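Local coordinates for microtubule-associated protein 1 light chain 3 (Plasmodium falciparum, PDB 4EOY) that probably acts in autophagy-related conjugation as an Atg8 ubiquitin-like protein, here holding a bound peptide of its partner Atg3, at residues A[6-11]-A[48-53]; A[31-36]-A[105-110]. The protein carries 3 engineered substitutions. All coordinates share one frame; numbering follows the deposited sequence.

Contacts 1 and 2 have centres about 14 Å apart and interleave along the chain: 6-11, 31-36, 48-53 and 105-110 come in that order, so each contact encloses a segment of the other. What joins them is the mixed four-stranded sheet of the ubiquitin fold, in which strands 31-38 and 51-55 are antiparallel neighbours; Phe52 N lies 2.7 Å from Val34 O, a probable hydrogen bond. Contact 1 brings the N-terminal segment 6-11 to the start of strand 51-55, outermost within the chain, while contact 2 packs helix 103-110 on strand 31-38. The Atg3 peptide hydrogen-bonds to the backbone of strand 51-55 and packs on Pro33, so both contacts adjoin its binding site.

Contact 1. Residues A[6-11]-A[48-53]; sequences PSLKDE and EKKKFL. With CA (calcium ion), chain G.
The carboxylate of Glu11 is met from one side of its plane by the ammonium group of Lys50: Lys50 NZ stands clear of that plane and lies 3.4 Å from Glu11 OE1. This is a salt bridge with a weak hydrogen bond, and the 3.8 Å from Lys50 NZ to Glu11 OE2 shows that OE1 is the favoured oxygen. Water 1, displaced to the same side of the plane, donates to Glu11 OE1 at 3.1 Å. That water is also 2.8 Å from the calcium ion, whose protein ligand here is the Pro6 carbonyl O at 2.2 Å; one water thus couples the salt bridge to the metal. Lys50 sets CG between its backbone N and carbonyl carbon (chi1 60°) and then runs extended, which carries NZ across to 6-11. On the way Lys50 CE passes Leu8 CD1 at 3.9 Å, a carbon-to-carbon van der Waals contact beside the ionic one. NZ has a stronger partner in Glu37, on strand 31-38, so Glu11 and Glu37 share one lysine. Leu8 itself rests on Val35 of that strand and on Tyr116, placing segment 6-11 against the sheet, while Lys50, backbone-bonded to Ile36, leads into strand 51-55 beside strand 31-38.

Contact 2. Residues A[31-36]-A[105-110]; sequences RIPVVI and DLYEMY. Engineered in segment 31-36: Ile36 (natural residue Cys).
Tyr107 and Ile32 contribute most of the buried surface, and their side chains run antiparallel alongside one another. Ile32 covers one face of the Tyr107 ring: CG2 stands 3.8 Å above the ring plane and 4.1 Å from the centroid, 23° off the normal, a CH-pi contact displaced from the ring centre. The other branch of Ile32 goes to the root of the ring, with CD1 3.8 Å from Tyr107 CB. Both branches can engage because, with chi1 at 63°, CG1 is flanked by both backbone neighbours of CA while CG2 lies opposite the carbonyl carbon. Pro33 adds a third apolar touch near the far end of the ring, its CD approaching Tyr107 CE1 obliquely at 3.9 Å. The phenol is fixed at its polar end too, since OH hydrogen-bonds to the Gly115 carbonyl. Ile32 also meets Met103 and Gln104 of helix 103-110 and Val54 of strand 51-55, and Pro33 an aromatic side chain of the bound peptide. Strand 31-38 is an inner strand of the beta-grasp sheet, and helix 103-110, the short helix between strands 89-92 and 117-122, packs on it as in ubiquitin-like Atg8 proteins, distinct from the long helix 60-72.

Contact 1. Residues A[6-11]-A[48-53]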
ATOM      1  N   PRO A   6      -9.273   5.285 -10.767  1.00 38.47           N
ATOM      2  CA  PRO A   6      -8.944   3.940 -11.250  1.00 34.58           C
ATOM      3  C   PRO A   6      -8.164   3.128 -10.215  1.00 41.35           C
ATOM      4  O   PRO A   6      -7.156   3.617  -9.677  1.00 44.17           O
ATOM      5  CB  PRO A   6      -8.101   4.209 -12.498  1.00 38.63           C
ATOM      6  CG  PRO A   6      -7.507   5.562 -12.277  1.00 42.07           C
ATOM      7  CD  PRO A   6      -8.528   6.334 -11.490  1.00 41.37           C
ATOM      8  N   SER A   7      -8.642   1.912  -9.934  1.00 36.28           N
ATOM      9  CA  SER A   7      -8.040   1.023  -8.932  1.00 33.92           C
ATOM     10  C   SER A   7      -7.805  -0.398  -9.493  1.00 37.30           C
ATOM     11  O   SER A   7      -8.109  -0.682 -10.657  1.00 43.44           O
ATOM     12  CB  SER A   7      -8.926   0.960  -7.680  1.00 30.41           C
ATOM     13  OG  SER A   7      -8.462  -0.014  -6.747  1.00 36.55           O
ATOM     14  N   LEU A   8      -7.268  -1.276  -8.647  1.00 35.95           N
ATOM     15  CA  LEU A   8      -6.950  -2.648  -9.029  1.00 37.86           C
ATOM     16  C   LEU A   8      -8.208  -3.484  -9.273  1.00 44.25           C
ATOM     17  O   LEU A   8      -8.180  -4.467 -10.029  1.00 46.10           O
ATOM     18  CB  LEU A   8      -6.105  -3.306  -7.946  1.00 34.80           C
ATOM     19  CG  LEU A   8      -5.346  -4.560  -8.372  1.00 41.99           C
ATOM     20  CD1 LEU A   8      -4.060  -4.177  -9.096  1.00 38.02           C
ATOM     21  CD2 LEU A   8      -5.036  -5.406  -7.155  1.00 35.27           C
ATOM     22  N   LYS A   9      -9.307  -3.090  -8.634  1.00 45.84           N
ATOM     23  CA  LYS A   9     -10.604  -3.751  -8.818  1.00 39.55           C
ATOM     24  C   LYS A   9     -11.114  -3.600 -10.253  1.00 36.10           C
ATOM     25  O   LYS A   9     -11.808  -4.473 -10.771  1.00 30.89           O
ATOM     26  CB  LYS A   9     -11.619  -3.197  -7.821  1.00 38.11           C
ATOM     27  CG  LYS A   9     -11.224  -3.440  -6.375  1.00 40.05           C
ATOM     28  CD  LYS A   9     -12.275  -2.947  -5.396  1.00 39.96           C
ATOM     29  CE  LYS A   9     -12.010  -3.509  -4.008  1.00 46.75           C
ATOM     30  NZ  LYS A   9     -12.921  -2.933  -2.990  1.00 52.42           N
ATOM     31  N   ASP A  10     -10.750  -2.491 -10.889  1.00 35.59           N
ATOM     32  CA  ASP A  10     -11.119  -2.240 -12.278  1.00 41.97           C
ATOM     33  C   ASP A  10     -10.174  -2.972 -13.239  1.00 48.89           C
ATOM     34  O   ASP A  10     -10.528  -3.255 -14.394  1.00 42.40           O
ATOM     35  CB  ASP A  10     -11.097  -0.731 -12.562  1.00 53.65           C
ATOM     36  CG  ASP A  10     -11.716   0.103 -11.426  1.00 47.67           C
ATOM     37  OD1 ASP A  10     -12.286  -0.472 -10.474  1.00 59.83           O
ATOM     38  OD2 ASP A  10     -11.618   1.339 -11.476  1.00 43.79           O
ATOM     39  N   GLU A  11      -8.965  -3.257 -12.753  1.00 49.03           N
ATOM     40  CA  GLU A  11      -7.922  -3.916 -13.533  1.00 42.66           C
ATOM     41  C   GLU A  11      -8.072  -5.425 -13.549  1.00 44.62           C
ATOM     42  O   GLU A  11      -7.906  -6.051 -14.602  1.00 41.46           O
ATOM     43  CB  GLU A  11      -6.542  -3.581 -12.952  1.00 51.40           C
ATOM     44  CG  GLU A  11      -5.963  -2.244 -13.386  1.00 58.27           C
ATOM     45  CD  GLU A  11      -4.884  -1.738 -12.440  1.00 73.96           C
ATOM     46  OE1 GLU A  11      -4.756  -0.503 -12.295  1.00 80.24           O
ATOM     47  OE2 GLU A  11      -4.165  -2.569 -11.838  1.00 69.66           O
ATOM     48  N   GLU A  48       3.972   3.553 -10.022  1.00 45.22           N
ATOM     49  CA  GLU A  48       3.827   2.453 -10.979  1.00 44.53           C
ATOM     50  C   GLU A  48       3.820   1.108 -10.268  1.00 36.80           C
ATOM     51  O   GLU A  48       3.149   0.176 -10.729  1.00 33.65           O
ATOM     52  CB  GLU A  48       4.947   2.488 -12.023  1.00 61.90           C
ATOM     53  CG  GLU A  48       5.010   3.794 -12.803  1.00 75.10           C
ATOM     54  CD  GLU A  48       5.925   3.720 -14.009  1.00 84.13           C
ATOM     55  OE1 GLU A  48       6.976   3.048 -13.923  1.00 83.16           O
ATOM     56  OE2 GLU A  48       5.590   4.341 -15.040  1.00105.48           O
ATOM     57  N   LYS A  49       4.573   1.015  -9.165  1.00 31.61           N
ATOM     58  CA  LYS A  49       4.581  -0.175  -8.308  1.00 32.65           C
ATOM     59  C   LYS A  49       3.805   0.087  -7.019  1.00 28.80           C
ATOM     60  O   LYS A  49       4.192   0.940  -6.205  1.00 21.81           O
ATOM     61  CB  LYS A  49       6.019  -0.619  -8.007  1.00 41.61           C
ATOM     62  CG  LYS A  49       6.600  -1.500  -9.106  1.00 50.98           C
ATOM     63  CD  LYS A  49       7.892  -2.187  -8.693  1.00 75.69           C
ATOM     64  CE  LYS A  49       9.117  -1.452  -9.213  1.00 75.83           C
ATOM     65  NZ  LYS A  49       9.280  -1.553 -10.691  1.00 63.35           N
ATOM     66  N   LYS A  50       2.701  -0.645  -6.852  1.00 27.34           N
ATOM     67  CA  LYS A  50       1.740  -0.365  -5.783  1.00 29.07           C
ATOM     68  C   LYS A  50       1.339  -1.567  -4.934  1.00 28.82           C
ATOM     69  O   LYS A  50       0.522  -1.432  -4.013  1.00 28.51           O
ATOM     70  CB  LYS A  50       0.483   0.278  -6.375  1.00 33.85           C
ATOM     71  CG  LYS A  50      -0.240  -0.574  -7.399  1.00 38.59           C
ATOM     72  CD  LYS A  50      -1.431   0.177  -7.950  1.00 41.50           C
ATOM     73  CE  LYS A  50      -2.368  -0.730  -8.728  1.00 47.47           C
ATOM     74  NZ  LYS A  50      -3.613   0.013  -9.103  1.00 49.10           N
ATOM     75  N   LYS A  51       1.942  -2.722  -5.195  1.00 25.89           N
ATOM     76  CA  LYS A  51       1.639  -3.938  -4.445  1.00 26.76           C
ATOM     77  C   LYS A  51       2.783  -4.235  -3.484  1.00 28.40           C
ATOM     78  O   LYS A  51       3.938  -4.290  -3.892  1.00 26.19           O
ATOM     79  CB  LYS A  51       1.439  -5.117  -5.403  1.00 28.31           C
ATOM     80  CG  LYS A  51       0.367  -4.878  -6.450  1.00 29.44           C
ATOM     81  CD  LYS A  51      -0.532  -6.084  -6.686  1.00 30.76           C
ATOM     82  CE  LYS A  51       0.217  -7.236  -7.332  1.00 39.18           C
ATOM     83  NZ  LYS A  51      -0.654  -8.411  -7.613  1.00 42.11           N
ATOM     84  N   PHE A  52       2.442  -4.423  -2.215  1.00 25.77           N
ATOM     85  CA  PHE A  52       3.405  -4.665  -1.163  1.00 25.34           C
ATOM     86  C   PHE A  52       3.094  -5.955  -0.431  1.00 23.97           C
ATOM     87  O   PHE A  52       1.924  -6.294  -0.222  1.00 26.55           O
ATOM     88  CB  PHE A  52       3.357  -3.520  -0.152  1.00 27.64           C
ATOM     89  CG  PHE A  52       3.952  -2.262  -0.661  1.00 28.02           C
ATOM     90  CD1 PHE A  52       3.256  -1.475  -1.552  1.00 25.84           C
ATOM     91  CD2 PHE A  52       5.233  -1.878  -0.269  1.00 34.59           C
ATOM     92  CE1 PHE A  52       3.807  -0.308  -2.034  1.00 29.94           C
ATOM     93  CE2 PHE A  52       5.796  -0.706  -0.749  1.00 34.81           C
ATOM     94  CZ  PHE A  52       5.077   0.079  -1.634  1.00 34.45           C
ATOM     95  N   LEU A  53       4.144  -6.655  -0.034  1.00 20.55           N
ATOM     96  CA  LEU A  53       4.019  -7.841   0.791  1.00 21.32           C
ATOM     97  C   LEU A  53       4.704  -7.498   2.100  1.00 22.92           C
ATOM     98  O   LEU A  53       5.929  -7.589   2.210  1.00 25.69           O
ATOM     99  CB  LEU A  53       4.673  -9.023   0.079  1.00 23.48           C
ATOM    100  CG  LEU A  53       4.170 -10.421   0.400  1.00 27.70           C
ATOM    101  CD1 LEU A  53       2.645 -10.482   0.323  1.00 32.39           C
ATOM    102  CD2 LEU A  53       4.798 -11.414  -0.566  1.00 26.18           C
TER
HETATM  103 CA    CA G 201      -5.114   4.165  -9.154  1.00 46.62          CA
HETATM  104  O   HOH W   1      -5.200   2.414 -11.299  1.00 36.88           O
HETATM  105  O   HOH W   2      -2.607   4.223  -8.323  1.00 22.83           O
HETATM  106  O   HOH W   3      -6.160   5.838  -8.014  1.00 52.11           O

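Contact 2. Residues A[31-36]-A[105-110]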
ATOM      1  N   ARG A  31       3.402 -12.646   5.956  1.00 33.95           N
ATOM      2  CA  ARG A  31       3.330 -11.345   5.273  1.00 37.07           C
ATOM      3  C   ARG A  31       1.899 -11.047   4.812  1.00 34.76           C
ATOM      4  O   ARG A  31       1.109 -11.971   4.551  1.00 29.45           O
ATOM      5  CB  ARG A  31       4.296 -11.315   4.085  1.00 41.31           C
ATOM      6  CG  ARG A  31       5.770 -11.309   4.484  1.00 38.82           C
ATOM      7  CD  ARG A  31       6.697 -11.126   3.284  1.00 52.11           C
ATOM      8  NE  ARG A  31       8.088 -10.779   3.644  1.00 54.02           N
ATOM      9  CZ  ARG A  31       8.640  -9.558   3.580  1.00 48.63           C
ATOM     10  NH1 ARG A  31       7.951  -8.498   3.168  1.00 46.03           N
ATOM     11  NH2 ARG A  31       9.913  -9.394   3.929  1.00 49.34           N
ATOM     12  N   ILE A  32       1.554  -9.763   4.715  1.00 33.66           N
ATOM     13  CA  ILE A  32       0.210  -9.376   4.268  1.00 28.37           C
ATOM     14  C   ILE A  32       0.247  -8.644   2.942  1.00 25.08           C
ATOM     15  O   ILE A  32       1.131  -7.819   2.703  1.00 23.29           O
ATOM     16  CB  ILE A  32      -0.552  -8.560   5.335  1.00 32.44           C
ATOM     17  CG1 ILE A  32       0.143  -7.243   5.627  1.00 37.88           C
ATOM     18  CG2 ILE A  32      -0.653  -9.370   6.621  1.00 35.97           C
ATOM     19  CD1 ILE A  32      -0.711  -6.293   6.434  1.00 39.21           C
ATOM     20  N   PRO A  33      -0.694  -8.982   2.042  1.00 26.38           N
ATOM     21  CA  PRO A  33      -0.745  -8.312   0.757  1.00 27.84           C
ATOM     22  C   PRO A  33      -1.438  -6.949   0.855  1.00 30.34           C
ATOM     23  O   PRO A  33      -2.593  -6.870   1.291  1.00 29.18           O
ATOM     24  CB  PRO A  33      -1.546  -9.289  -0.113  1.00 26.23           C
ATOM     25  CG  PRO A  33      -2.400 -10.040   0.844  1.00 22.15           C
ATOM     26  CD  PRO A  33      -1.614 -10.136   2.103  1.00 25.22           C
ATOM     27  N   VAL A  34      -0.727  -5.902   0.441  1.00 26.14           N
ATOM     28  CA  VAL A  34      -1.215  -4.542   0.513  1.00 25.10           C
ATOM     29  C   VAL A  34      -1.146  -3.909  -0.866  1.00 33.45           C
ATOM     30  O   VAL A  34      -0.146  -4.075  -1.564  1.00 38.87           O
ATOM     31  CB  VAL A  34      -0.374  -3.706   1.488  1.00 18.69           C
ATOM     32  CG1 VAL A  34      -0.836  -2.264   1.483  1.00 19.52           C
ATOM     33  CG2 VAL A  34      -0.461  -4.288   2.881  1.00 21.14           C
ATOM     34  N   VAL A  35      -2.205  -3.190  -1.249  1.00 28.48           N
ATOM     35  CA  VAL A  35      -2.244  -2.421  -2.484  1.00 24.44           C
ATOM     36  C   VAL A  35      -2.415  -0.949  -2.129  1.00 27.19           C
ATOM     37  O   VAL A  35      -3.295  -0.600  -1.345  1.00 26.19           O
ATOM     38  CB  VAL A  35      -3.401  -2.857  -3.403  1.00 29.23           C
ATOM     39  CG1 VAL A  35      -3.285  -2.179  -4.774  1.00 27.23           C
ATOM     40  CG2 VAL A  35      -3.391  -4.363  -3.573  1.00 33.49           C
ATOM     41  N   ILE A  36      -1.581  -0.089  -2.706  1.00 27.05           N
ATOM     42  CA  ILE A  36      -1.659   1.356  -2.444  1.00 31.49           C
ATOM     43  C   ILE A  36      -2.354   2.100  -3.585  1.00 31.15           C
ATOM     44  O   ILE A  36      -2.054   1.878  -4.767  1.00 39.74           O
ATOM     45  CB  ILE A  36      -0.273   1.983  -2.246  1.00 31.01           C
ATOM     46  CG1 ILE A  36      -0.393   3.500  -2.077  1.00 30.23           C
ATOM     47  CG2 ILE A  36       0.592   1.733  -3.451  1.00 36.46           C
ATOM     48  CD1 ILE A  36       0.814   4.121  -1.436  1.00 30.80           C
ATOM     49  N   ASP A 105      -2.751  -6.063  12.409  1.00 24.87           N
ATOM     50  CA  ASP A 105      -3.977  -5.570  13.005  1.00 22.67           C
ATOM     51  C   ASP A 105      -4.818  -4.871  11.942  1.00 24.96           C
ATOM     52  O   ASP A 105      -5.996  -5.188  11.758  1.00 25.63           O
ATOM     53  CB  ASP A 105      -3.661  -4.656  14.181  1.00 23.52           C
ATOM     54  CG  ASP A 105      -3.156  -5.422  15.376  1.00 28.91           C
ATOM     55  OD1 ASP A 105      -3.753  -6.502  15.682  1.00 28.56           O
ATOM     56  OD2 ASP A 105      -2.180  -4.952  16.014  1.00 33.29           O
ATOM     57  N   LEU A 106      -4.183  -3.974  11.198  1.00 24.93           N
ATOM     58  CA  LEU A 106      -4.825  -3.333  10.067  1.00 22.43           C
ATOM     59  C   LEU A 106      -5.421  -4.373   9.144  1.00 26.72           C
ATOM     60  O   LEU A 106      -6.560  -4.217   8.684  1.00 31.13           O
ATOM     61  CB  LEU A 106      -3.834  -2.450   9.296  1.00 23.40           C
ATOM     62  CG  LEU A 106      -3.886  -0.967   9.634  1.00 28.64           C
ATOM     63  CD1 LEU A 106      -3.606  -0.750  11.103  1.00 25.59           C
ATOM     64  CD2 LEU A 106      -2.932  -0.155   8.753  1.00 25.14           C
ATOM     65  N   TYR A 107      -4.652  -5.428   8.864  1.00 21.47           N
ATOM     66  CA  TYR A 107      -5.109  -6.477   7.967  1.00 18.57           C
ATOM     67  C   TYR A 107      -6.342  -7.156   8.540  1.00 20.82           C
ATOM     68  O   TYR A 107      -7.341  -7.274   7.862  1.00 17.58           O
ATOM     69  CB  TYR A 107      -4.017  -7.510   7.724  1.00 19.84           C
ATOM     70  CG  TYR A 107      -4.364  -8.525   6.673  1.00 20.28           C
ATOM     71  CD1 TYR A 107      -4.339  -8.191   5.340  1.00 22.30           C
ATOM     72  CD2 TYR A 107      -4.702  -9.821   7.011  1.00 27.90           C
ATOM     73  CE1 TYR A 107      -4.662  -9.106   4.362  1.00 24.01           C
ATOM     74  CE2 TYR A 107      -5.020 -10.760   6.036  1.00 27.68           C
ATOM     75  CZ  TYR A 107      -4.995 -10.389   4.707  1.00 27.28           C
ATOM     76  OH  TYR A 107      -5.304 -11.292   3.704  1.00 35.53           O
ATOM     77  N   GLU A 108      -6.269  -7.614   9.785  1.00 24.24           N
ATOM     78  CA  GLU A 108      -7.416  -8.280  10.412  1.00 25.60           C
ATOM     79  C   GLU A 108      -8.652  -7.350  10.492  1.00 25.44           C
ATOM     80  O   GLU A 108      -9.755  -7.787  10.252  1.00 32.56           O
ATOM     81  CB  GLU A 108      -7.029  -8.863  11.780  1.00 28.61           C
ATOM     82  CG  GLU A 108      -6.044 -10.031  11.670  1.00 36.17           C
ATOM     83  CD  GLU A 108      -5.517 -10.551  13.011  1.00 46.39           C
ATOM     84  OE1 GLU A 108      -6.023 -10.162  14.090  1.00 44.59           O
ATOM     85  OE2 GLU A 108      -4.577 -11.372  12.983  1.00 54.43           O
ATOM     86  N   MET A 109      -8.448  -6.062  10.753  1.00 25.91           N
ATOM     87  CA  MET A 109      -9.557  -5.118  10.911  1.00 26.14           C
ATOM     88  C   MET A 109     -10.182  -4.628   9.597  1.00 24.84           C
ATOM     89  O   MET A 109     -11.404  -4.535   9.498  1.00 29.15           O
ATOM     90  CB  MET A 109      -9.108  -3.905  11.725  1.00 25.80           C
ATOM     91  CG  MET A 109      -9.088  -4.144  13.217  1.00 29.68           C
ATOM     92  SD  MET A 109      -8.665  -2.650  14.112  1.00 41.82           S
ATOM     93  CE  MET A 109      -6.939  -2.452  13.662  1.00 45.31           C
ATOM     94  N   TYR A 110      -9.354  -4.317   8.599  1.00 21.04           N
ATOM     95  CA  TYR A 110      -9.795  -3.599   7.399  1.00 22.23           C
ATOM     96  C   TYR A 110      -9.569  -4.345   6.089  1.00 24.12           C
ATOM     97  O   TYR A 110      -9.812  -3.805   5.017  1.00 18.29           O
ATOM     98  CB  TYR A 110      -9.115  -2.226   7.322  1.00 22.05           C
ATOM     99  CG  TYR A 110      -9.356  -1.362   8.542  1.00 23.88           C
ATOM    100  CD1 TYR A 110     -10.641  -0.997   8.910  1.00 27.14           C
ATOM    101  CD2 TYR A 110      -8.312  -0.919   9.329  1.00 26.62           C
ATOM    102  CE1 TYR A 110     -10.873  -0.203  10.018  1.00 25.83           C
ATOM    103  CE2 TYR A 110      -8.540  -0.136  10.447  1.00 22.97           C
ATOM    104  CZ  TYR A 110      -9.819   0.211  10.786  1.00 24.96           C
ATOM    105  OH  TYR A 110     -10.038   0.991  11.902  1.00 27.27           O
TER